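Local atomic coordinates of regulator of nonsense transcripts 2 (PDB entry 4CEM), a protein that acts in nonsense-mediated mRNA decay, where it links UPF1 to UPF3 and carries three helical MIF4G domains, of which this is the first. Residues A[176-181]-A[241-246]; A[194-199]-A[204-209]. All coordinates share one frame; numbering follows the deposited sequence.

Contact 1: A[176-181]-A[241-246]; sequences KNIINA and KEYFTS
Y243 sets CD1 and CE1 of its ring against two neighbouring isoleucines, I178 and I179, which meet it in different ways. The branch methyl CG2 of I178 comes in obliquely, with Y243 CE1 3.7 Å from I178 CG2. I179 meets the tyrosine nearer its root, the two side chains running antiparallel past each other: I179 CG1 is 3.9 Å from Y243 CB and lies at the ring edge, near the ring plane. What turns the ring along the seam between the helices is the first torsion of Y243, which places CG opposite the backbone nitrogen (chi1 -176°). The phenol can therefore turn its ring carbons to the isoleucines while its OH makes a weak hydrogen bond to D182, just past the end of helix 164-181. A tyrosine suits a place that is greasy along its length and polar at its end; H186 packs edge-to-face with the same ring. These side chains fill the seam between two helices of the all-helical MIF4G domain, helix 164-181 and helix 230-259, whose local axes run nearly parallel at 17° and approach to 10.1 Å. Beta-branched isoleucine suits such a seam, because its two branches can serve two neighbours: while CG2 of I178 meets the tyrosine, the side chain also packs on V192 of helix 189-204. At the exposed margin, E242 lies roughly perpendicular to I179. Its extended chain brings the carboxylate oxygen OE2 itself to 4.0 Å from the methyl I179 CG2, a loose contact without a polar partner across the pair.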
ATOM      1  N   LYS A 176      -8.268   0.113 -10.121  1.00 69.16           N
ATOM      2  CA  LYS A 176      -9.211  -0.391 -11.122  1.00 69.70           C
ATOM      3  C   LYS A 176      -8.823  -1.786 -11.605  1.00 68.02           C
ATOM      4  O   LYS A 176      -9.679  -2.655 -11.728  1.00 72.38           O
ATOM      5  CB  LYS A 176      -9.315   0.561 -12.327  1.00 71.35           C
ATOM      6  CG  LYS A 176     -10.629   1.330 -12.419  1.00 72.10           C
ATOM      7  CD  LYS A 176     -10.897   1.841 -13.834  1.00 72.84           C
ATOM      8  CE  LYS A 176     -12.382   2.091 -14.076  1.00 74.24           C
ATOM      9  NZ  LYS A 176     -12.753   2.005 -15.520  1.00 75.91           N
ATOM     10  N   ASN A 177      -7.535  -1.997 -11.867  1.00 66.54           N
ATOM     11  CA  ASN A 177      -7.061  -3.285 -12.374  1.00 68.15           C
ATOM     12  C   ASN A 177      -7.274  -4.406 -11.369  1.00 71.81           C
ATOM     13  O   ASN A 177      -7.696  -5.507 -11.733  1.00 73.74           O
ATOM     14  CB  ASN A 177      -5.587  -3.207 -12.771  1.00 65.89           C
ATOM     15  CG  ASN A 177      -5.345  -2.264 -13.932  1.00 64.51           C
ATOM     16  OD1 ASN A 177      -4.221  -1.831 -14.163  1.00 64.75           O
ATOM     17  ND2 ASN A 177      -6.404  -1.927 -14.659  1.00 63.73           N
ATOM     18  N   ILE A 178      -6.986  -4.116 -10.106  1.00 73.02           N
ATOM     19  CA  ILE A 178      -7.219  -5.069  -9.031  1.00 73.40           C
ATOM     20  C   ILE A 178      -8.706  -5.424  -8.922  1.00 76.27           C
ATOM     21  O   ILE A 178      -9.059  -6.599  -8.834  1.00 77.91           O
ATOM     22  CB  ILE A 178      -6.705  -4.527  -7.685  1.00 72.49           C
ATOM     23  CG1 ILE A 178      -5.183  -4.717  -7.571  1.00 71.85           C
ATOM     24  CG2 ILE A 178      -7.413  -5.221  -6.531  1.00 72.58           C
ATOM     25  CD1 ILE A 178      -4.357  -3.681  -8.302  1.00 69.05           C
ATOM     26  N   ILE A 179      -9.572  -4.413  -8.936  1.00 80.23           N
ATOM     27  CA  ILE A 179     -11.024  -4.645  -8.929  1.00 85.38           C
ATOM     28  C   ILE A 179     -11.453  -5.549 -10.085  1.00 87.93           C
ATOM     29  O   ILE A 179     -12.220  -6.495  -9.890  1.00 91.08           O
ATOM     30  CB  ILE A 179     -11.828  -3.318  -8.968  1.00 86.34           C
ATOM     31  CG1 ILE A 179     -12.220  -2.898  -7.549  1.00 87.31           C
ATOM     32  CG2 ILE A 179     -13.088  -3.456  -9.811  1.00 82.85           C
ATOM     33  CD1 ILE A 179     -12.627  -1.438  -7.448  1.00 87.15           C
ATOM     34  N   ASN A 180     -10.939  -5.262 -11.278  1.00 87.04           N
ATOM     35  CA  ASN A 180     -11.257  -6.049 -12.465  1.00 84.93           C
ATOM     36  C   ASN A 180     -10.562  -7.407 -12.473  1.00 83.46           C
ATOM     37  O   ASN A 180     -11.144  -8.403 -12.912  1.00 82.06           O
ATOM     38  CB  ASN A 180     -10.917  -5.254 -13.724  1.00 84.94           C
ATOM     39  CG  ASN A 180     -11.799  -4.029 -13.884  1.00 85.53           C
ATOM     40  OD1 ASN A 180     -13.009  -4.098 -13.668  1.00 84.55           O
ATOM     41  ND2 ASN A 180     -11.200  -2.901 -14.256  1.00 84.29           N
ATOM     42  N   ALA A 181      -9.329  -7.446 -11.977  1.00 79.25           N
ATOM     43  CA  ALA A 181      -8.604  -8.703 -11.832  1.00 80.18           C
ATOM     44  C   ALA A 181      -9.298  -9.648 -10.846  1.00 84.37           C
ATOM     45  O   ALA A 181      -9.330 -10.857 -11.072  1.00 84.59           O
ATOM     46  CB  ALA A 181      -7.173  -8.444 -11.387  1.00 78.58           C
ATOM     47  N   LYS A 241     -15.463  -0.328  -1.736  1.00 54.83           N
ATOM     48  CA  LYS A 241     -16.747  -0.952  -1.374  1.00 58.77           C
ATOM     49  C   LYS A 241     -17.185  -1.952  -2.423  1.00 58.33           C
ATOM     50  O   LYS A 241     -17.650  -3.046  -2.108  1.00 58.17           O
ATOM     51  CB  LYS A 241     -17.844   0.104  -1.174  1.00 61.72           C
ATOM     52  CG  LYS A 241     -18.110   0.427   0.293  1.00 66.50           C
ATOM     53  CD  LYS A 241     -18.275   1.919   0.556  1.00 69.21           C
ATOM     54  CE  LYS A 241     -18.366   2.210   2.049  1.00 70.99           C
ATOM     55  NZ  LYS A 241     -18.287   3.670   2.328  1.00 75.15           N
ATOM     56  N   GLU A 242     -17.024  -1.554  -3.676  1.00 60.76           N
ATOM     57  CA  GLU A 242     -17.317  -2.400  -4.816  1.00 61.13           C
ATOM     58  C   GLU A 242     -16.446  -3.657  -4.796  1.00 59.73           C
ATOM     59  O   GLU A 242     -16.930  -4.754  -5.070  1.00 61.42           O
ATOM     60  CB  GLU A 242     -17.076  -1.600  -6.085  1.00 63.00           C
ATOM     61  CG  GLU A 242     -17.622  -2.207  -7.349  1.00 65.31           C
ATOM     62  CD  GLU A 242     -17.144  -1.435  -8.556  1.00 70.44           C
ATOM     63  OE1 GLU A 242     -17.113  -0.187  -8.478  1.00 72.34           O
ATOM     64  OE2 GLU A 242     -16.784  -2.072  -9.567  1.00 75.24           O
ATOM     65  N   TYR A 243     -15.167  -3.497  -4.469  1.00 57.78           N
ATOM     66  CA  TYR A 243     -14.287  -4.648  -4.266  1.00 57.56           C
ATOM     67  C   TYR A 243     -14.801  -5.480  -3.108  1.00 58.67           C
ATOM     68  O   TYR A 243     -14.907  -6.699  -3.203  1.00 62.93           O
ATOM     69  CB  TYR A 243     -12.860  -4.209  -3.956  1.00 55.76           C
ATOM     70  CG  TYR A 243     -11.885  -5.359  -3.829  1.00 55.69           C
ATOM     71  CD1 TYR A 243     -11.189  -5.831  -4.940  1.00 57.67           C
ATOM     72  CD2 TYR A 243     -11.650  -5.968  -2.604  1.00 55.90           C
ATOM     73  CE1 TYR A 243     -10.291  -6.881  -4.832  1.00 57.95           C
ATOM     74  CE2 TYR A 243     -10.751  -7.017  -2.482  1.00 57.01           C
ATOM     75  CZ  TYR A 243     -10.073  -7.473  -3.598  1.00 57.70           C
ATOM     76  OH  TYR A 243      -9.180  -8.519  -3.489  1.00 54.65           O
ATOM     77  N   PHE A 244     -15.107  -4.804  -2.007  1.00 57.90           N
ATOM     78  CA  PHE A 244     -15.591  -5.473  -0.816  1.00 57.04           C
ATOM     79  C   PHE A 244     -16.866  -6.256  -1.102  1.00 57.50           C
ATOM     80  O   PHE A 244     -17.038  -7.375  -0.610  1.00 55.50           O
ATOM     81  CB  PHE A 244     -15.850  -4.468   0.303  1.00 55.09           C
ATOM     82  CG  PHE A 244     -16.464  -5.088   1.513  1.00 53.07           C
ATOM     83  CD1 PHE A 244     -15.702  -5.891   2.345  1.00 51.50           C
ATOM     84  CD2 PHE A 244     -17.810  -4.909   1.799  1.00 52.79           C
ATOM     85  CE1 PHE A 244     -16.265  -6.490   3.463  1.00 52.43           C
ATOM     86  CE2 PHE A 244     -18.379  -5.506   2.913  1.00 53.10           C
ATOM     87  CZ  PHE A 244     -17.605  -6.300   3.748  1.00 52.10           C
ATOM     88  N   THR A 245     -17.763  -5.648  -1.873  1.00 58.90           N
ATOM     89  CA  THR A 245     -18.966  -6.328  -2.354  1.00 61.29           C
ATOM     90  C   THR A 245     -18.610  -7.625  -3.101  1.00 63.89           C
ATOM     91  O   THR A 245     -19.079  -8.717  -2.757  1.00 64.27           O
ATOM     92  CB  THR A 245     -19.756  -5.406  -3.291  1.00 60.08           C
ATOM     93  OG1 THR A 245     -20.269  -4.303  -2.535  1.00 62.42           O
ATOM     94  CG2 THR A 245     -20.900  -6.159  -3.962  1.00 58.12           C
ATOM     95  N   SER A 246     -17.768  -7.484  -4.117  1.00 62.13           N
ATOM     96  CA  SER A 246     -17.261  -8.619  -4.865  1.00 60.75           C
ATOM     97  C   SER A 246     -16.685  -9.690  -3.932  1.00 60.56           C
ATOM     98  O   SER A 246     -16.962 -10.873  -4.097  1.00 62.02           O
ATOM     99  CB  SER A 246     -16.205  -8.145  -5.873  1.00 59.69           C
ATOM    100  OG  SER A 246     -15.251  -9.153  -6.119  1.00 61.75           O
TER

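Contact 2: A[194-199]-A[204-209]; sequences SFCRHC and AGLVPR
C196 and L206 meet where helix 189-204 of the MIF4G domain ends and the chain turns back and away toward helix 209-218, the turn joining two successive helices of this all-helical domain. The apolar part of the contact is small, and one methyl carries it. L206 points its side chain at the helix, and its CD1 sits over the cysteine, 3.8 Å from C196 CB. With SG opposite the carbonyl carbon (chi1 -78°), both CB and SG of C196 face the leucine methyl; CG of L206 likewise stands opposite its own carbonyl carbon (chi1 -66°). Cysteine is small and weakly polar, which suits a buried helix face pressed against a branched leucine. A204 points toward the same helix, and its short methyl lets the last turn sit close to L240 and F236 of helix 230-259. L240 also touches C196, while L206 reaches Q237, so helix 230-259 covers this corner.

Backbone geometry accounts for the turn itself. G205 is the first residue to leave helical angles, and its positive phi of 69° is one that glycine adopts most easily. The backbone of L206 is then hydrogen-bonded to that of G200, tying the departing chain to the end of the helix it has just left. P208 takes the N-cap position of the next helix, which asks no N-H of it, so proline is tolerated although it lacks a side-chain acceptor for capping.

At the far end of 204-209 a charged pair takes over. R209, in the first turn of helix 209-218, forms a salt bridge with D305 and a hydrogen bond with N307, fastening the new helix to the segment that follows helix 283-303. Back at the buried end, the second neighbour of the leucine methyl is sulfur: C196 SG lies 3.8 Å from L206 CD1.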
ATOM      1  N   SER A 194      -3.528  -4.037   2.724  1.00 49.71           N
ATOM      2  CA  SER A 194      -2.316  -3.270   3.026  1.00 49.78           C
ATOM      3  C   SER A 194      -2.513  -1.810   2.638  1.00 48.69           C
ATOM      4  O   SER A 194      -2.300  -0.911   3.444  1.00 49.76           O
ATOM      5  CB  SER A 194      -1.097  -3.853   2.296  1.00 50.54           C
ATOM      6  OG  SER A 194      -0.004  -2.943   2.288  1.00 51.30           O
ATOM      7  N   PHE A 195      -2.940  -1.581   1.403  1.00 47.07           N
ATOM      8  CA  PHE A 195      -3.221  -0.233   0.931  1.00 46.41           C
ATOM      9  C   PHE A 195      -4.184   0.510   1.857  1.00 48.34           C
ATOM     10  O   PHE A 195      -3.970   1.679   2.188  1.00 50.11           O
ATOM     11  CB  PHE A 195      -3.822  -0.284  -0.467  1.00 43.97           C
ATOM     12  CG  PHE A 195      -4.331   1.039  -0.948  1.00 43.06           C
ATOM     13  CD1 PHE A 195      -3.456   1.992  -1.438  1.00 42.59           C
ATOM     14  CD2 PHE A 195      -5.686   1.337  -0.901  1.00 43.70           C
ATOM     15  CE1 PHE A 195      -3.920   3.217  -1.880  1.00 42.11           C
ATOM     16  CE2 PHE A 195      -6.158   2.560  -1.340  1.00 42.41           C
ATOM     17  CZ  PHE A 195      -5.271   3.502  -1.830  1.00 42.77           C
ATOM     18  N   CYS A 196      -5.257  -0.170   2.251  1.00 46.93           N
ATOM     19  CA  CYS A 196      -6.244   0.411   3.140  1.00 46.24           C
ATOM     20  C   CYS A 196      -5.608   0.690   4.492  1.00 46.76           C
ATOM     21  O   CYS A 196      -5.630   1.819   4.971  1.00 47.40           O
ATOM     22  CB  CYS A 196      -7.466  -0.507   3.283  1.00 45.60           C
ATOM     23  SG  CYS A 196      -8.592  -0.414   1.867  1.00 43.92           S
ATOM     24  N   ARG A 197      -5.027  -0.342   5.087  1.00 47.56           N
ATOM     25  CA  ARG A 197      -4.333  -0.211   6.363  1.00 49.72           C
ATOM     26  C   ARG A 197      -3.432   1.032   6.422  1.00 47.45           C
ATOM     27  O   ARG A 197      -3.521   1.816   7.357  1.00 47.38           O
ATOM     28  CB  ARG A 197      -3.523  -1.487   6.649  1.00 54.51           C
ATOM     29  CG  ARG A 197      -2.469  -1.350   7.744  1.00 59.63           C
ATOM     30  CD  ARG A 197      -2.102  -2.683   8.387  1.00 64.58           C
ATOM     31  NE  ARG A 197      -3.283  -3.340   8.962  1.00 69.86           N
ATOM     32  CZ  ARG A 197      -3.878  -4.441   8.489  1.00 72.99           C
ATOM     33  NH1 ARG A 197      -3.412  -5.087   7.417  1.00 74.01           N
ATOM     34  NH2 ARG A 197      -4.957  -4.912   9.111  1.00 73.80           N
ATOM     35  N   HIS A 198      -2.586   1.214   5.412  1.00 46.74           N
ATOM     36  CA  HIS A 198      -1.553   2.248   5.448  1.00 45.19           C
ATOM     37  C   HIS A 198      -2.009   3.592   4.983  1.00 42.82           C
ATOM     38  O   HIS A 198      -1.670   4.586   5.609  1.00 43.93           O
ATOM     39  CB  HIS A 198      -0.327   1.806   4.656  1.00 47.52           C
ATOM     40  CG  HIS A 198       0.456   0.698   5.329  1.00 51.73           C
ATOM     41  ND1 HIS A 198       1.345   0.939   6.311  1.00 54.08           N
ATOM     42  CD2 HIS A 198       0.434  -0.688   5.147  1.00 52.98           C
ATOM     43  CE1 HIS A 198       1.873  -0.228   6.731  1.00 55.19           C
ATOM     44  NE2 HIS A 198       1.315  -1.221   6.017  1.00 55.09           N
ATOM     45  N   CYS A 199      -2.783   3.646   3.898  1.00 40.86           N
ATOM     46  CA  CYS A 199      -3.086   4.917   3.213  1.00 40.99           C
ATOM     47  C   CYS A 199      -4.575   5.254   3.060  1.00 39.26           C
ATOM     48  O   CYS A 199      -4.919   6.360   2.621  1.00 35.27           O
ATOM     49  CB  CYS A 199      -2.428   4.909   1.832  1.00 42.98           C
ATOM     50  SG  CYS A 199      -0.668   4.476   1.877  1.00 50.89           S
ATOM     51  N   ALA A 204      -8.583   7.260   0.697  1.00 39.18           N
ATOM     52  CA  ALA A 204      -9.977   6.813   0.542  1.00 39.40           C
ATOM     53  C   ALA A 204     -10.948   7.443   1.541  1.00 39.06           C
ATOM     54  O   ALA A 204     -12.152   7.181   1.480  1.00 40.10           O
ATOM     55  CB  ALA A 204     -10.057   5.296   0.643  1.00 37.85           C
ATOM     56  N   GLY A 205     -10.437   8.250   2.468  1.00 39.32           N
ATOM     57  CA  GLY A 205     -11.263   8.781   3.559  1.00 37.28           C
ATOM     58  C   GLY A 205     -11.698   7.728   4.574  1.00 36.13           C
ATOM     59  O   GLY A 205     -12.673   7.921   5.283  1.00 37.72           O
ATOM     60  N   LEU A 206     -10.984   6.614   4.667  1.00 34.94           N
ATOM     61  CA  LEU A 206     -11.390   5.553   5.573  1.00 35.15           C
ATOM     62  C   LEU A 206     -11.348   5.991   7.029  1.00 36.12           C
ATOM     63  O   LEU A 206     -10.455   6.725   7.443  1.00 37.80           O
ATOM     64  CB  LEU A 206     -10.495   4.329   5.413  1.00 34.77           C
ATOM     65  CG  LEU A 206     -10.546   3.575   4.077  1.00 34.18           C
ATOM     66  CD1 LEU A 206      -9.940   2.196   4.296  1.00 34.39           C
ATOM     67  CD2 LEU A 206     -11.950   3.442   3.501  1.00 31.40           C
ATOM     68  N   VAL A 207     -12.343   5.555   7.791  1.00 36.17           N
ATOM     69  CA  VAL A 207     -12.301   5.622   9.240  1.00 35.10           C
ATOM     70  C   VAL A 207     -12.782   4.269   9.746  1.00 35.58           C
ATOM     71  O   VAL A 207     -13.981   4.063   9.892  1.00 36.98           O
ATOM     72  CB  VAL A 207     -13.196   6.743   9.801  1.00 33.95           C
ATOM     73  CG1 VAL A 207     -12.991   6.867  11.308  1.00 33.01           C
ATOM     74  CG2 VAL A 207     -12.896   8.062   9.107  1.00 31.99           C
ATOM     75  N   PRO A 208     -11.848   3.331   9.989  1.00 35.97           N
ATOM     76  CA  PRO A 208     -12.200   1.958  10.371  1.00 36.61           C
ATOM     77  C   PRO A 208     -13.006   1.830  11.658  1.00 38.89           C
ATOM     78  O   PRO A 208     -12.969   2.714  12.523  1.00 35.12           O
ATOM     79  CB  PRO A 208     -10.840   1.285  10.582  1.00 36.11           C
ATOM     80  CG  PRO A 208      -9.863   2.118   9.834  1.00 35.60           C
ATOM     81  CD  PRO A 208     -10.392   3.516   9.870  1.00 35.63           C
ATOM     82  N   ARG A 209     -13.690   0.696  11.790  1.00 43.74           N
ATOM     83  CA  ARG A 209     -14.494   0.396  12.970  1.00 45.10           C
ATOM     84  C   ARG A 209     -13.656   0.378  14.250  1.00 45.96           C
ATOM     85  O   ARG A 209     -14.095   0.904  15.268  1.00 48.37           O
ATOM     86  CB  ARG A 209     -15.230  -0.932  12.787  1.00 48.22           C
ATOM     87  CG  ARG A 209     -16.316  -1.207  13.827  1.00 51.16           C
ATOM     88  CD  ARG A 209     -17.404  -2.147  13.302  1.00 50.66           C
ATOM     89  NE  ARG A 209     -18.136  -1.571  12.165  1.00 51.53           N
ATOM     90  CZ  ARG A 209     -19.161  -2.158  11.541  1.00 50.59           C
ATOM     91  NH1 ARG A 209     -19.602  -3.348  11.933  1.00 50.45           N
ATOM     92  NH2 ARG A 209     -19.752  -1.548  10.519  1.00 48.95           N
TER

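Followed from the N terminus, the chain reaches the end of helix 164-181 first, the earlier half of contact 1. It then turns into helix 189-204, which carries 194-199, and closes contact 2 through 204-209 after four intervening residues. After helix 209-218 it enters helix 230-259, where 241-246 closes contact 1 across 59 intervening residues. The short loop of contact 2 thus lies wholly within the long one of contact 1. Their centres are 15 Å apart and their nearest atoms about 6 Å, without touching, yet helix 189-204 serves both: V192 packs on I178 and Y243, and C196 packs on L206 in the turn that follows. L240, just before 241-246, packs on contact 2.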